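Local coordinates for protein putative fructosamine-3-kinase (Thermobifida fusca YX, PDB 3F7W) that probably acts as a kinase of the fructosamine kinase family, passing a phosphate group to a sugar-amine substrate that remains to be established, at residues 29-34 with 41-46; 63-68 with 210-215; 105-110 with 242-247; 172-177 with 283-288; 258-263 with 276-281. One frame throughout, in Å; residues are numbered along the deposited sequence.

Interaction 1: 29-34 with 41-46; sequences WHLYRV and PLFVKA. With EDO (1,2-ethanediol), chain G.
Lys45 runs alongside both Trp29 and Leu31, heading in the same direction, on an antiparallel beta hairpin in the N-terminal lobe of the protein-kinase-like fold. The lysine CG packs 3.8 Å from Leu31 CD2, and its CD lies 4.0 Å from Trp29 NE1. Phe43 slants across Leu31, bringing CZ to 3.9 Å from Leu31 CD2. Next along, Pro41 CB sits over one face of the Arg33 guanidinium, toward its rim, 3.6 Å from NH2; that guanidinium is salt-bridged to Glu35. On the other face the methyls of Val34 and Val44 meet, CG2 to CG2 at 3.5 Å, while Tyr32 CE1 approaches Ala46 CB. Six backbone hydrogen bonds hold this register. Lys45 NZ makes a salt bridge with Glu61, consistent with the lysine-glutamate pair of protein-kinase-like folds, and a second with Asp211. An ethanediol places C1 over one indole face of Trp29. Lys45 NZ also donates to a water 3.1 Å away, which lies in the indole plane, at the ring edge, and accepts from Trp29 NE1 at 3.0 Å.

Interaction 2: 63-68 with 210-215; sequences LGLDWL and IDPAAH
Pro212 and Ala214 press their side chains against helix 57-68, and Trp67 closes the contact at the far end. The pyrrolidine ring meets two leucines. Leu65 crosses it at about a right angle, with CD2 3.7 Å from Pro212 CG, and Leu68 slants over it, with CD2 4.0 Å from Pro212 CB. That same Leu68 methyl, CD2, reaches Ala214 CB at 4.1 Å, so one branch spans both loop residues. Ala214 CB rests 3.8 Å from Gly64 CA, a close approach possible because the helix has no side chain at that point. With CG anti to the backbone N (chi1 -179°), Trp67 stands toward the loop. Its CH2 comes within 3.5 Å of His215 C, and His215 O lies in the ring plane at the indole edge. Trp124 meets the indole edge-to-face, and Arg190 makes a cation-pi contact with it. The loop is stiffened from within, since His215 ND1 donates to Ala213 O, which lies nearly in the imidazole plane, at 2.8 Å. An alanine in place of Trp67 would probably leave the His215 carbonyl uncovered and deprive Trp124 and Arg190 of their aromatic partner. The Ile-Asp-Pro sequence around Asp211 probably occupies the place of the kinase DFG motif; the contact is consistent with the packing of helix C on that motif, close to the probable active site.

Interaction 3: 105-110 with 242-247; sequences FGHQLA and NEVAPL
His107 reaches from one helix to Glu243 and Val244 near the end of another, a compact example of a polar and an apolar contact shared by one ring. Beyond CB, CG stands anti to the carbonyl carbon (chi1 -68°), and the imidazole then crosses the valine at about a right angle. On the ring, CD2 meets Val244 CG1 at 3.5 Å and has Val244 CG2 4.1 Å away. CE1 lies 3.9 Å from Glu243 OE1. At the tip, His107 NE2 donates to Glu243 OE1 at 3.1 Å with an N-H...O angle of 166°; the acceptor sits in the ring plane and is met nearly along its C-O axis, although ring and carboxylate planes are 48° apart. An alanine here would probably leave Glu243 OE1 without this donor and Val244 CG1 without the ring it packs on. One helical turn further, Ala110 CB touches Ala245 CB at 3.9 Å, just where the second helix ends. The contact thus ties helix 99-114 to the C-terminal end of helix 234-244. Helix 219-229 adjoins both partners: its Leu226 packs on Leu109, and its Arg219 binds the carbonyls of Ala245 and Pro246, while Phe105 packs on strand 206-209.

Interaction 4: 172-177 with 283-288; sequences EKVLDA and RAALRA
Leu286 meets Lys173 and Val174 mainly through aliphatic atoms, and the flat groups take no part in the contact between the segments. The guanidinium of Arg287 folds back on its own segment, one face centred over Ala284 CA, which stands 3.8 Å above its plane. The carboxylate of Glu172 turns to another helix, where OE2 forms a salt bridge with Arg155. Between the segments, the branches of Leu286 divide their contacts. CD1 touches Lys173 CB at 3.8 Å, the leucine crossing the lysine chain at about a right angle, and Leu286 CD2 settles 3.8 Å from Val174 CA. This is packing between the C-terminal ends of two helices, 165-176 and 275-286, in the helical C-terminal lobe, where the last turn of the chain is laid against an earlier helix. Val174 uses both methyls: CG2 approaches Leu286 CG at 3.8 Å, and CG1 faces Ala285 CB at 4.3 Å. Ala177 CB adds a looser touch on Leu286 CD2 at 4.4 Å. Val174 also packs on Leu257 and Leu260 of helix 251-270, and Leu175 turns to helix 141-159, where it meets Ala146, Ile150 and Leu151.

Interaction 5: 258-263 with 276-281; sequences HQLHPL and TTLVDT
Leu260 and Leu263 supply most of the apolar contact with Leu278 and Thr281, where the segment axes approach to 9.8 Å, their directions 160° apart. Leu278 CD1 is shared, 4.0 Å from Leu263 CB and 4.1 Å from Leu260 CD2. Leu260 and Thr281 pass alongside with their ends heading opposite ways, CD2 to CG2 at 3.8 Å. Leu263 crosses Thr281 at a slant, CD1 lying 3.8 Å from Thr281 CB, and its CD2 meets Thr277 CG2. Among polar contacts, Thr281 OG1 donates within its own helix to Thr277 O at 2.7 Å from above the carbonyl plane, while Thr281 N reaches that oxygen from the opposite face. Across the contact a water bridges the helices, donating to Thr281 OG1 at 2.6 Å and to Gln259 OE1 at 2.8 Å; Gln259 NE2 is hydrogen-bonded to Ala224 O. In this helical C-terminal lobe, helix 219-229 borders Gln259, helix 141-159 packs on Leu260, and helix 165-176 meets both members through Val174 on Leu260 and Leu170 on Val279.

From the N terminus, interaction 1 closes first, sealing a short hairpin loop within the N-terminal sheet. Interaction 2 opens on the next helix and closes some 140 residues later; it touches interaction 1 through the Lys45 NZ to Asp211 OD1 salt bridge of 2.7 Å, joining sheet, helix 57-68 and the Asp211 loop. Interaction 3 opens inside that span and closes beyond it, so the two cross; it joins helix 99-114 to the end of helix 234-244. Interaction 4 crosses both and joins helix 165-176 to the C-terminal helix. Interaction 5 lies wholly within the span of interaction 4, shares helix 275-286 with it and touches it at Val174 and Leu260.

Interaction 1: 29-34 with 41-46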
# COMPACT_ATOMS: atom_id res chain seq x y z
N TRP A 29 12.84 -2.43 -10.75
CA TRP A 29 13.53 -3.57 -10.13
C TRP A 29 13.02 -4.90 -10.66
O TRP A 29 11.97 -4.97 -11.29
CB TRP A 29 13.43 -3.51 -8.61
CG TRP A 29 12.09 -3.23 -8.14
CD1 TRP A 29 11.13 -4.14 -7.79
CD2 TRP A 29 11.51 -1.93 -7.95
NE1 TRP A 29 9.98 -3.47 -7.39
CE2 TRP A 29 10.19 -2.12 -7.50
CE3 TRP A 29 12.00 -0.62 -8.12
CZ2 TRP A 29 9.33 -1.04 -7.20
CZ3 TRP A 29 11.14 0.46 -7.84
CH2 TRP A 29 9.82 0.24 -7.39
N HIS A 30 13.82 -5.93 -10.43
CA HIS A 30 13.56 -7.26 -10.92
C HIS A 30 13.09 -8.16 -9.78
O HIS A 30 13.45 -7.94 -8.62
CB HIS A 30 14.84 -7.81 -11.54
CG HIS A 30 15.36 -6.96 -12.67
ND1 HIS A 30 15.08 -7.23 -13.99
CD2 HIS A 30 16.10 -5.83 -12.66
CE1 HIS A 30 15.64 -6.31 -14.75
NE2 HIS A 30 16.26 -5.44 -13.97
N LEU A 31 12.29 -9.19 -10.12
CA LEU A 31 11.70 -10.09 -9.13
C LEU A 31 12.20 -11.51 -9.30
O LEU A 31 12.45 -11.99 -10.43
CB LEU A 31 10.17 -10.07 -9.26
CG LEU A 31 9.53 -8.68 -9.33
CD1 LEU A 31 7.99 -8.78 -9.44
CD2 LEU A 31 9.95 -7.89 -8.12
N TYR A 32 12.36 -12.21 -8.18
CA TYR A 32 12.92 -13.55 -8.20
C TYR A 32 12.29 -14.42 -7.11
O TYR A 32 11.93 -13.91 -6.06
CB TYR A 32 14.43 -13.54 -7.95
CG TYR A 32 15.20 -12.68 -8.90
CD1 TYR A 32 15.43 -11.34 -8.61
CD2 TYR A 32 15.70 -13.20 -10.10
CE1 TYR A 32 16.13 -10.52 -9.52
CE2 TYR A 32 16.40 -12.40 -11.00
CZ TYR A 32 16.61 -11.06 -10.70
OH TYR A 32 17.30 -10.29 -11.59
N ARG A 33 12.20 -15.70 -7.40
CA ARG A 33 12.03 -16.75 -6.39
C ARG A 33 13.41 -17.36 -6.12
O ARG A 33 14.05 -17.88 -7.02
CB ARG A 33 11.07 -17.84 -6.85
CG ARG A 33 10.75 -18.88 -5.79
CD ARG A 33 9.93 -20.00 -6.41
NE ARG A 33 9.44 -20.99 -5.46
CZ ARG A 33 10.17 -21.96 -4.92
NH1 ARG A 33 11.47 -22.08 -5.18
NH2 ARG A 33 9.60 -22.83 -4.10
N VAL A 34 13.86 -17.25 -4.87
CA VAL A 34 15.18 -17.75 -4.47
C VAL A 34 14.98 -18.84 -3.43
O VAL A 34 14.28 -18.63 -2.43
CB VAL A 34 16.06 -16.61 -3.87
CG1 VAL A 34 17.39 -17.18 -3.36
CG2 VAL A 34 16.30 -15.53 -4.93
N PRO A 41 11.76 -21.11 0.41
CA PRO A 41 11.69 -20.16 -0.68
C PRO A 41 11.57 -18.72 -0.18
O PRO A 41 10.92 -18.46 0.84
CB PRO A 41 10.41 -20.57 -1.40
CG PRO A 41 9.50 -21.01 -0.28
CD PRO A 41 10.41 -21.59 0.79
N LEU A 42 12.16 -17.80 -0.93
CA LEU A 42 12.17 -16.39 -0.67
C LEU A 42 11.72 -15.64 -1.91
O LEU A 42 12.07 -16.02 -3.03
CB LEU A 42 13.58 -15.94 -0.29
CG LEU A 42 14.27 -16.55 0.92
CD1 LEU A 42 15.67 -15.91 1.04
CD2 LEU A 42 13.40 -16.34 2.19
N PHE A 43 10.96 -14.57 -1.69
CA PHE A 43 10.63 -13.62 -2.74
C PHE A 43 11.66 -12.49 -2.62
O PHE A 43 11.81 -11.91 -1.56
CB PHE A 43 9.22 -13.08 -2.57
CG PHE A 43 8.84 -12.05 -3.62
CD1 PHE A 43 8.83 -12.38 -4.95
CD2 PHE A 43 8.41 -10.78 -3.26
CE1 PHE A 43 8.46 -11.46 -5.91
CE2 PHE A 43 8.03 -9.86 -4.24
CZ PHE A 43 8.07 -10.21 -5.55
N VAL A 44 12.34 -12.19 -3.72
CA VAL A 44 13.45 -11.24 -3.70
C VAL A 44 13.22 -10.18 -4.79
O VAL A 44 12.95 -10.52 -5.96
CB VAL A 44 14.80 -11.96 -3.89
CG1 VAL A 44 15.97 -10.99 -3.94
CG2 VAL A 44 15.01 -13.07 -2.78
N LYS A 45 13.28 -8.91 -4.37
CA LYS A 45 13.33 -7.76 -5.28
C LYS A 45 14.77 -7.30 -5.32
O LYS A 45 15.47 -7.27 -4.28
CB LYS A 45 12.48 -6.60 -4.80
CG LYS A 45 11.04 -6.87 -4.64
CD LYS A 45 10.31 -5.68 -4.07
CE LYS A 45 8.82 -6.00 -3.89
NZ LYS A 45 8.07 -4.76 -3.56
N ALA A 46 15.22 -6.92 -6.50
CA ALA A 46 16.61 -6.48 -6.64
C ALA A 46 16.73 -5.46 -7.76
O ALA A 46 16.25 -5.69 -8.87
CB ALA A 46 17.54 -7.67 -6.91
C1 EDO G . 10.67 -1.94 -4.39
O1 EDO G . 9.28 -2.20 -4.65
C2 EDO G . 10.74 -0.84 -3.39
O2 EDO G . 10.24 -1.41 -2.21
O HOH W 1 7.45 -4.83 -6.63

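Interaction 2: 63-68 with 210-215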
# COMPACT_ATOMS: atom_id res chain seq x y z
N LEU A 63 11.39 -1.18 6.18
CA LEU A 63 10.94 -0.60 7.45
C LEU A 63 9.43 -0.68 7.57
O LEU A 63 8.88 -0.95 8.66
CB LEU A 63 11.44 0.83 7.62
CG LEU A 63 12.98 1.02 7.73
CD1 LEU A 63 13.32 2.45 8.14
CD2 LEU A 63 13.60 0.03 8.71
N GLY A 64 8.73 -0.47 6.45
CA GLY A 64 7.27 -0.52 6.45
C GLY A 64 6.78 -1.93 6.72
O GLY A 64 5.85 -2.11 7.48
N LEU A 65 7.44 -2.93 6.14
CA LEU A 65 7.08 -4.33 6.41
C LEU A 65 7.30 -4.68 7.89
O LEU A 65 6.44 -5.33 8.51
CB LEU A 65 7.88 -5.28 5.52
CG LEU A 65 7.50 -5.42 4.05
CD1 LEU A 65 8.59 -6.15 3.21
CD2 LEU A 65 6.12 -6.10 3.88
N ASP A 66 8.41 -4.22 8.46
CA ASP A 66 8.72 -4.51 9.86
C ASP A 66 7.69 -3.89 10.77
O ASP A 66 7.23 -4.48 11.74
CB ASP A 66 10.13 -4.03 10.21
CG ASP A 66 10.46 -4.19 11.69
OD1 ASP A 66 10.62 -5.32 12.14
OD2 ASP A 66 10.58 -3.16 12.37
N TRP A 67 7.34 -2.65 10.48
CA TRP A 67 6.44 -1.88 11.30
C TRP A 67 5.01 -2.38 11.18
O TRP A 67 4.28 -2.49 12.17
CB TRP A 67 6.58 -0.42 10.90
CG TRP A 67 5.72 0.57 11.67
CD1 TRP A 67 5.95 1.06 12.93
CD2 TRP A 67 4.57 1.27 11.18
NE1 TRP A 67 4.97 1.98 13.27
CE2 TRP A 67 4.12 2.13 12.21
CE3 TRP A 67 3.87 1.24 9.96
CZ2 TRP A 67 3.01 2.97 12.05
CZ3 TRP A 67 2.77 2.05 9.82
CH2 TRP A 67 2.36 2.92 10.84
N LEU A 68 4.58 -2.68 9.98
CA LEU A 68 3.23 -3.13 9.74
C LEU A 68 2.99 -4.55 10.24
O LEU A 68 1.83 -4.92 10.55
CB LEU A 68 2.98 -3.01 8.22
CG LEU A 68 1.61 -2.97 7.64
CD1 LEU A 68 0.85 -1.70 8.12
CD2 LEU A 68 1.80 -3.05 6.09
N ILE A 210 1.19 -7.58 0.22
CA ILE A 210 2.55 -7.35 -0.32
C ILE A 210 2.68 -5.93 -0.85
O ILE A 210 1.67 -5.20 -1.00
CB ILE A 210 2.92 -8.38 -1.41
CG1 ILE A 210 1.92 -8.32 -2.58
CG2 ILE A 210 3.06 -9.80 -0.83
CD1 ILE A 210 2.42 -8.98 -3.89
N ASP A 211 3.92 -5.52 -1.11
CA ASP A 211 4.20 -4.24 -1.72
C ASP A 211 3.59 -3.04 -0.95
O ASP A 211 2.97 -2.16 -1.55
CB ASP A 211 3.75 -4.28 -3.18
CG ASP A 211 4.44 -5.38 -3.99
OD1 ASP A 211 5.57 -5.82 -3.64
OD2 ASP A 211 3.82 -5.79 -4.97
N PRO A 212 3.82 -2.95 0.36
CA PRO A 212 3.22 -1.86 1.11
C PRO A 212 3.85 -0.50 0.85
O PRO A 212 5.03 -0.40 0.47
CB PRO A 212 3.52 -2.24 2.58
CG PRO A 212 4.83 -2.93 2.50
CD PRO A 212 4.66 -3.79 1.23
N ALA A 213 3.05 0.55 1.07
CA ALA A 213 3.53 1.93 1.16
C ALA A 213 3.09 2.39 2.57
O ALA A 213 2.24 3.26 2.77
CB ALA A 213 2.92 2.81 0.04
N ALA A 214 3.67 1.73 3.58
CA ALA A 214 3.10 1.70 4.92
C ALA A 214 3.29 3.03 5.64
O ALA A 214 4.35 3.68 5.55
CB ALA A 214 3.69 0.53 5.76
N HIS A 215 2.25 3.44 6.37
CA HIS A 215 2.34 4.63 7.19
C HIS A 215 1.17 4.72 8.14
O HIS A 215 0.24 3.90 8.05
CB HIS A 215 2.42 5.91 6.32
CG HIS A 215 1.25 6.10 5.38
ND1 HIS A 215 1.15 5.41 4.19
CD2 HIS A 215 0.16 6.91 5.43
CE1 HIS A 215 0.06 5.79 3.54
NE2 HIS A 215 -0.55 6.71 4.26

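Interaction 3: 105-110 with 242-247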
# COMPACT_ATOMS: atom_id res chain seq x y z
N PHE A 105 -9.25 -12.94 6.77
CA PHE A 105 -8.47 -11.78 6.33
C PHE A 105 -9.02 -10.48 6.91
O PHE A 105 -8.27 -9.60 7.28
CB PHE A 105 -8.43 -11.75 4.81
CG PHE A 105 -7.62 -10.62 4.24
CD1 PHE A 105 -6.35 -10.33 4.74
CD2 PHE A 105 -8.14 -9.82 3.23
CE1 PHE A 105 -5.60 -9.28 4.18
CE2 PHE A 105 -7.41 -8.80 2.69
CZ PHE A 105 -6.13 -8.51 3.18
N GLY A 106 -10.35 -10.38 7.02
CA GLY A 106 -10.99 -9.24 7.68
C GLY A 106 -10.46 -9.03 9.09
O GLY A 106 -10.12 -7.93 9.48
N HIS A 107 -10.39 -10.10 9.85
CA HIS A 107 -9.83 -10.04 11.20
C HIS A 107 -8.35 -9.64 11.21
O HIS A 107 -7.91 -8.87 12.07
CB HIS A 107 -10.00 -11.39 11.89
CG HIS A 107 -11.42 -11.75 12.20
ND1 HIS A 107 -11.80 -13.03 12.54
CD2 HIS A 107 -12.55 -11.00 12.27
CE1 HIS A 107 -13.10 -13.06 12.79
NE2 HIS A 107 -13.58 -11.84 12.63
N GLN A 108 -7.57 -10.21 10.30
CA GLN A 108 -6.16 -9.90 10.16
C GLN A 108 -5.94 -8.42 9.93
O GLN A 108 -5.05 -7.81 10.55
CB GLN A 108 -5.53 -10.68 9.00
CG GLN A 108 -5.42 -12.20 9.16
CD GLN A 108 -4.79 -12.84 7.95
OE1 GLN A 108 -5.46 -13.02 6.90
NE2 GLN A 108 -3.48 -13.10 8.04
N LEU A 109 -6.70 -7.85 9.01
CA LEU A 109 -6.57 -6.43 8.70
C LEU A 109 -6.96 -5.52 9.86
O LEU A 109 -6.33 -4.49 10.08
CB LEU A 109 -7.45 -6.06 7.48
CG LEU A 109 -6.98 -6.36 6.06
CD1 LEU A 109 -8.11 -5.88 5.08
CD2 LEU A 109 -5.64 -5.71 5.73
N ALA A 110 -8.04 -5.86 10.56
CA ALA A 110 -8.44 -5.11 11.74
C ALA A 110 -7.31 -5.06 12.78
O ALA A 110 -7.03 -4.01 13.33
CB ALA A 110 -9.76 -5.71 12.36
N ASN A 242 -15.49 -5.34 10.35
CA ASN A 242 -16.45 -4.56 11.14
C ASN A 242 -16.94 -5.28 12.40
O ASN A 242 -17.39 -4.64 13.34
CB ASN A 242 -17.62 -4.09 10.25
CG ASN A 242 -17.28 -2.85 9.41
OD1 ASN A 242 -16.57 -1.95 9.87
ND2 ASN A 242 -17.80 -2.79 8.18
N GLU A 243 -16.81 -6.60 12.46
CA GLU A 243 -17.18 -7.34 13.67
C GLU A 243 -16.26 -6.96 14.80
O GLU A 243 -16.69 -6.84 15.93
CB GLU A 243 -17.03 -8.84 13.50
CG GLU A 243 -18.11 -9.52 12.73
CD GLU A 243 -17.76 -10.96 12.39
OE1 GLU A 243 -16.65 -11.48 12.78
OE2 GLU A 243 -18.59 -11.58 11.71
N VAL A 244 -14.98 -6.79 14.47
CA VAL A 244 -13.93 -6.65 15.47
C VAL A 244 -13.43 -5.21 15.66
O VAL A 244 -12.96 -4.87 16.73
CB VAL A 244 -12.72 -7.59 15.16
CG1 VAL A 244 -13.18 -9.06 15.10
CG2 VAL A 244 -12.06 -7.22 13.90
N ALA A 245 -13.49 -4.40 14.60
CA ALA A 245 -13.10 -2.99 14.67
C ALA A 245 -14.07 -2.16 13.84
O ALA A 245 -13.67 -1.60 12.84
CB ALA A 245 -11.66 -2.79 14.18
N PRO A 246 -15.35 -2.09 14.27
CA PRO A 246 -16.36 -1.42 13.45
C PRO A 246 -15.93 -0.04 12.99
O PRO A 246 -15.46 0.77 13.78
CB PRO A 246 -17.58 -1.32 14.40
CG PRO A 246 -17.04 -1.67 15.77
CD PRO A 246 -15.93 -2.62 15.51
N LEU A 247 -16.11 0.22 11.70
CA LEU A 247 -15.82 1.51 11.14
C LEU A 247 -16.81 2.56 11.73
O LEU A 247 -17.92 2.23 12.14
CB LEU A 247 -15.87 1.45 9.61
CG LEU A 247 -14.74 0.68 8.90
CD1 LEU A 247 -15.09 0.48 7.45
CD2 LEU A 247 -13.40 1.41 9.01

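Interaction 4: 172-177 with 283-288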
# COMPACT_ATOMS: atom_id res chain seq x y z
N GLU A 172 -9.90 20.77 -5.69
CA GLU A 172 -9.71 21.81 -4.67
C GLU A 172 -11.00 22.12 -3.90
O GLU A 172 -10.93 22.49 -2.73
CB GLU A 172 -9.15 23.08 -5.31
CG GLU A 172 -7.69 22.93 -5.66
CD GLU A 172 -7.09 24.13 -6.37
OE1 GLU A 172 -7.83 24.85 -7.08
OE2 GLU A 172 -5.87 24.33 -6.23
N LYS A 173 -12.16 21.98 -4.55
CA LYS A 173 -13.46 22.07 -3.86
C LYS A 173 -13.61 21.03 -2.75
O LYS A 173 -14.10 21.34 -1.66
CB LYS A 173 -14.62 21.90 -4.85
CG LYS A 173 -14.92 23.13 -5.64
CD LYS A 173 -16.11 22.95 -6.57
CE LYS A 173 -16.61 24.31 -7.08
NZ LYS A 173 -16.96 24.24 -8.51
N VAL A 174 -13.16 19.80 -3.02
CA VAL A 174 -13.22 18.77 -2.02
C VAL A 174 -12.35 19.15 -0.83
O VAL A 174 -12.79 19.03 0.32
CB VAL A 174 -12.77 17.39 -2.58
CG1 VAL A 174 -12.78 16.33 -1.47
CG2 VAL A 174 -13.66 16.97 -3.75
N LEU A 175 -11.13 19.59 -1.11
CA LEU A 175 -10.19 19.98 -0.06
C LEU A 175 -10.74 21.13 0.79
O LEU A 175 -10.63 21.12 2.02
CB LEU A 175 -8.82 20.35 -0.67
CG LEU A 175 -8.06 19.19 -1.32
CD1 LEU A 175 -6.73 19.67 -1.89
CD2 LEU A 175 -7.89 18.02 -0.34
N ASP A 176 -11.39 22.08 0.14
CA ASP A 176 -11.98 23.21 0.85
C ASP A 176 -13.13 22.77 1.76
O ASP A 176 -13.44 23.48 2.73
CB ASP A 176 -12.47 24.28 -0.13
CG ASP A 176 -11.33 25.02 -0.82
OD1 ASP A 176 -10.15 24.88 -0.41
OD2 ASP A 176 -11.62 25.77 -1.78
N ALA A 177 -13.76 21.64 1.43
CA ALA A 177 -14.90 21.09 2.18
C ALA A 177 -14.47 19.97 3.13
O ALA A 177 -15.30 19.35 3.81
CB ALA A 177 -15.97 20.59 1.20
N ARG A 283 -16.43 14.34 -7.75
CA ARG A 283 -17.84 14.75 -7.73
C ARG A 283 -18.66 14.01 -6.67
O ARG A 283 -19.46 14.62 -5.96
CB ARG A 283 -18.47 14.55 -9.10
CG ARG A 283 -18.05 15.62 -10.06
CD ARG A 283 -18.44 15.32 -11.47
NE ARG A 283 -18.18 16.51 -12.26
CZ ARG A 283 -17.97 16.51 -13.58
NH1 ARG A 283 -18.01 15.37 -14.28
NH2 ARG A 283 -17.73 17.66 -14.20
N ALA A 284 -18.44 12.70 -6.58
CA ALA A 284 -19.12 11.87 -5.60
C ALA A 284 -18.76 12.25 -4.16
O ALA A 284 -19.64 12.33 -3.30
CB ALA A 284 -18.83 10.38 -5.88
N ALA A 285 -17.48 12.45 -3.89
CA ALA A 285 -17.03 12.94 -2.59
C ALA A 285 -17.73 14.25 -2.21
O ALA A 285 -18.17 14.45 -1.07
CB ALA A 285 -15.50 13.13 -2.59
N LEU A 286 -17.83 15.17 -3.16
CA LEU A 286 -18.44 16.48 -2.87
C LEU A 286 -19.88 16.37 -2.42
O LEU A 286 -20.34 17.15 -1.58
CB LEU A 286 -18.37 17.42 -4.07
CG LEU A 286 -17.19 18.37 -4.14
CD1 LEU A 286 -17.48 19.41 -5.23
CD2 LEU A 286 -16.95 19.05 -2.80
N ARG A 287 -20.61 15.42 -2.99
CA ARG A 287 -22.03 15.31 -2.71
C ARG A 287 -22.30 14.25 -1.65
O ARG A 287 -23.46 13.92 -1.40
CB ARG A 287 -22.80 15.01 -4.00
CG ARG A 287 -22.61 13.61 -4.52
CD ARG A 287 -23.35 13.41 -5.82
NE ARG A 287 -23.01 12.10 -6.39
CZ ARG A 287 -22.35 11.90 -7.53
NH1 ARG A 287 -21.96 12.91 -8.31
NH2 ARG A 287 -22.10 10.66 -7.91
N ALA A 288 -21.25 13.73 -1.01
CA ALA A 288 -21.38 12.63 -0.05
C ALA A 288 -22.06 13.05 1.25
O ALA A 288 -22.75 12.21 1.85
CB ALA A 288 -20.03 12.01 0.25
OXT ALA A 288 -21.93 14.20 1.71

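Interaction 5: 258-263 with 276-281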
# COMPACT_ATOMS: atom_id res chain seq x y z
N HIS A 258 -11.69 8.81 0.27
CA HIS A 258 -10.47 8.03 0.51
C HIS A 258 -9.82 7.42 -0.72
O HIS A 258 -8.69 6.93 -0.63
CB HIS A 258 -10.73 6.94 1.55
CG HIS A 258 -10.95 7.48 2.92
ND1 HIS A 258 -9.92 7.99 3.68
CD2 HIS A 258 -12.07 7.62 3.66
CE1 HIS A 258 -10.40 8.42 4.83
NE2 HIS A 258 -11.70 8.21 4.85
N GLN A 259 -10.54 7.43 -1.84
CA GLN A 259 -10.04 6.95 -3.11
C GLN A 259 -9.35 8.04 -3.93
O GLN A 259 -8.72 7.75 -4.95
CB GLN A 259 -11.20 6.34 -3.92
CG GLN A 259 -11.72 5.04 -3.31
CD GLN A 259 -12.92 4.44 -4.00
OE1 GLN A 259 -13.68 5.13 -4.68
NE2 GLN A 259 -13.15 3.14 -3.77
N LEU A 260 -9.43 9.29 -3.49
CA LEU A 260 -8.84 10.38 -4.25
C LEU A 260 -7.32 10.29 -4.33
O LEU A 260 -6.74 10.50 -5.39
CB LEU A 260 -9.29 11.74 -3.71
CG LEU A 260 -10.80 12.02 -3.87
CD1 LEU A 260 -11.16 13.38 -3.23
CD2 LEU A 260 -11.27 11.97 -5.32
N HIS A 261 -6.68 9.94 -3.21
CA HIS A 261 -5.22 9.82 -3.19
C HIS A 261 -4.75 8.76 -4.22
O HIS A 261 -3.96 9.09 -5.10
CB HIS A 261 -4.69 9.49 -1.78
CG HIS A 261 -3.30 8.97 -1.77
ND1 HIS A 261 -2.21 9.75 -2.14
CD2 HIS A 261 -2.80 7.74 -1.47
CE1 HIS A 261 -1.11 9.01 -2.06
NE2 HIS A 261 -1.44 7.79 -1.66
N PRO A 262 -5.21 7.49 -4.10
CA PRO A 262 -4.74 6.50 -5.08
C PRO A 262 -5.07 6.87 -6.49
O PRO A 262 -4.27 6.59 -7.38
CB PRO A 262 -5.48 5.21 -4.68
CG PRO A 262 -6.57 5.63 -3.79
CD PRO A 262 -6.08 6.87 -3.10
N LEU A 263 -6.24 7.48 -6.72
CA LEU A 263 -6.58 7.84 -8.09
C LEU A 263 -5.66 8.91 -8.71
O LEU A 263 -5.31 8.83 -9.91
CB LEU A 263 -8.07 8.25 -8.22
CG LEU A 263 -9.02 7.04 -8.16
CD1 LEU A 263 -10.47 7.52 -7.94
CD2 LEU A 263 -8.88 6.10 -9.42
N THR A 276 -11.16 10.15 -15.91
CA THR A 276 -12.61 10.26 -15.72
C THR A 276 -13.03 9.65 -14.36
O THR A 276 -13.90 10.19 -13.68
CB THR A 276 -13.43 9.68 -16.89
OG1 THR A 276 -13.15 8.29 -17.02
CG2 THR A 276 -13.07 10.38 -18.19
N THR A 277 -12.37 8.58 -13.94
CA THR A 277 -12.70 7.98 -12.62
C THR A 277 -12.35 8.98 -11.50
O THR A 277 -13.12 9.16 -10.54
CB THR A 277 -11.94 6.67 -12.38
OG1 THR A 277 -12.21 5.76 -13.45
CG2 THR A 277 -12.38 6.05 -11.04
N LEU A 278 -11.20 9.61 -11.62
CA LEU A 278 -10.83 10.66 -10.66
C LEU A 278 -11.91 11.74 -10.60
O LEU A 278 -12.37 12.11 -9.51
CB LEU A 278 -9.47 11.27 -11.04
CG LEU A 278 -9.06 12.46 -10.17
CD1 LEU A 278 -8.92 12.08 -8.70
CD2 LEU A 278 -7.80 13.10 -10.72
N VAL A 279 -12.33 12.24 -11.76
CA VAL A 279 -13.33 13.31 -11.80
C VAL A 279 -14.63 12.85 -11.17
O VAL A 279 -15.21 13.54 -10.34
CB VAL A 279 -13.58 13.84 -13.23
CG1 VAL A 279 -14.78 14.82 -13.26
CG2 VAL A 279 -12.30 14.49 -13.77
N ASP A 280 -15.08 11.66 -11.56
CA ASP A 280 -16.35 11.12 -11.08
C ASP A 280 -16.31 10.94 -9.55
O ASP A 280 -17.30 11.18 -8.86
CB ASP A 280 -16.64 9.78 -11.74
CG ASP A 280 -16.99 9.90 -13.22
OD1 ASP A 280 -17.21 11.03 -13.72
OD2 ASP A 280 -17.03 8.85 -13.90
N THR A 281 -15.15 10.49 -9.06
CA THR A 281 -14.98 10.21 -7.61
C THR A 281 -14.95 11.52 -6.78
O THR A 281 -15.51 11.59 -5.68
CB THR A 281 -13.72 9.31 -7.39
OG1 THR A 281 -13.85 8.11 -8.16
CG2 THR A 281 -13.53 8.93 -5.92
O HOH W 2 -14.10 5.68 -7.35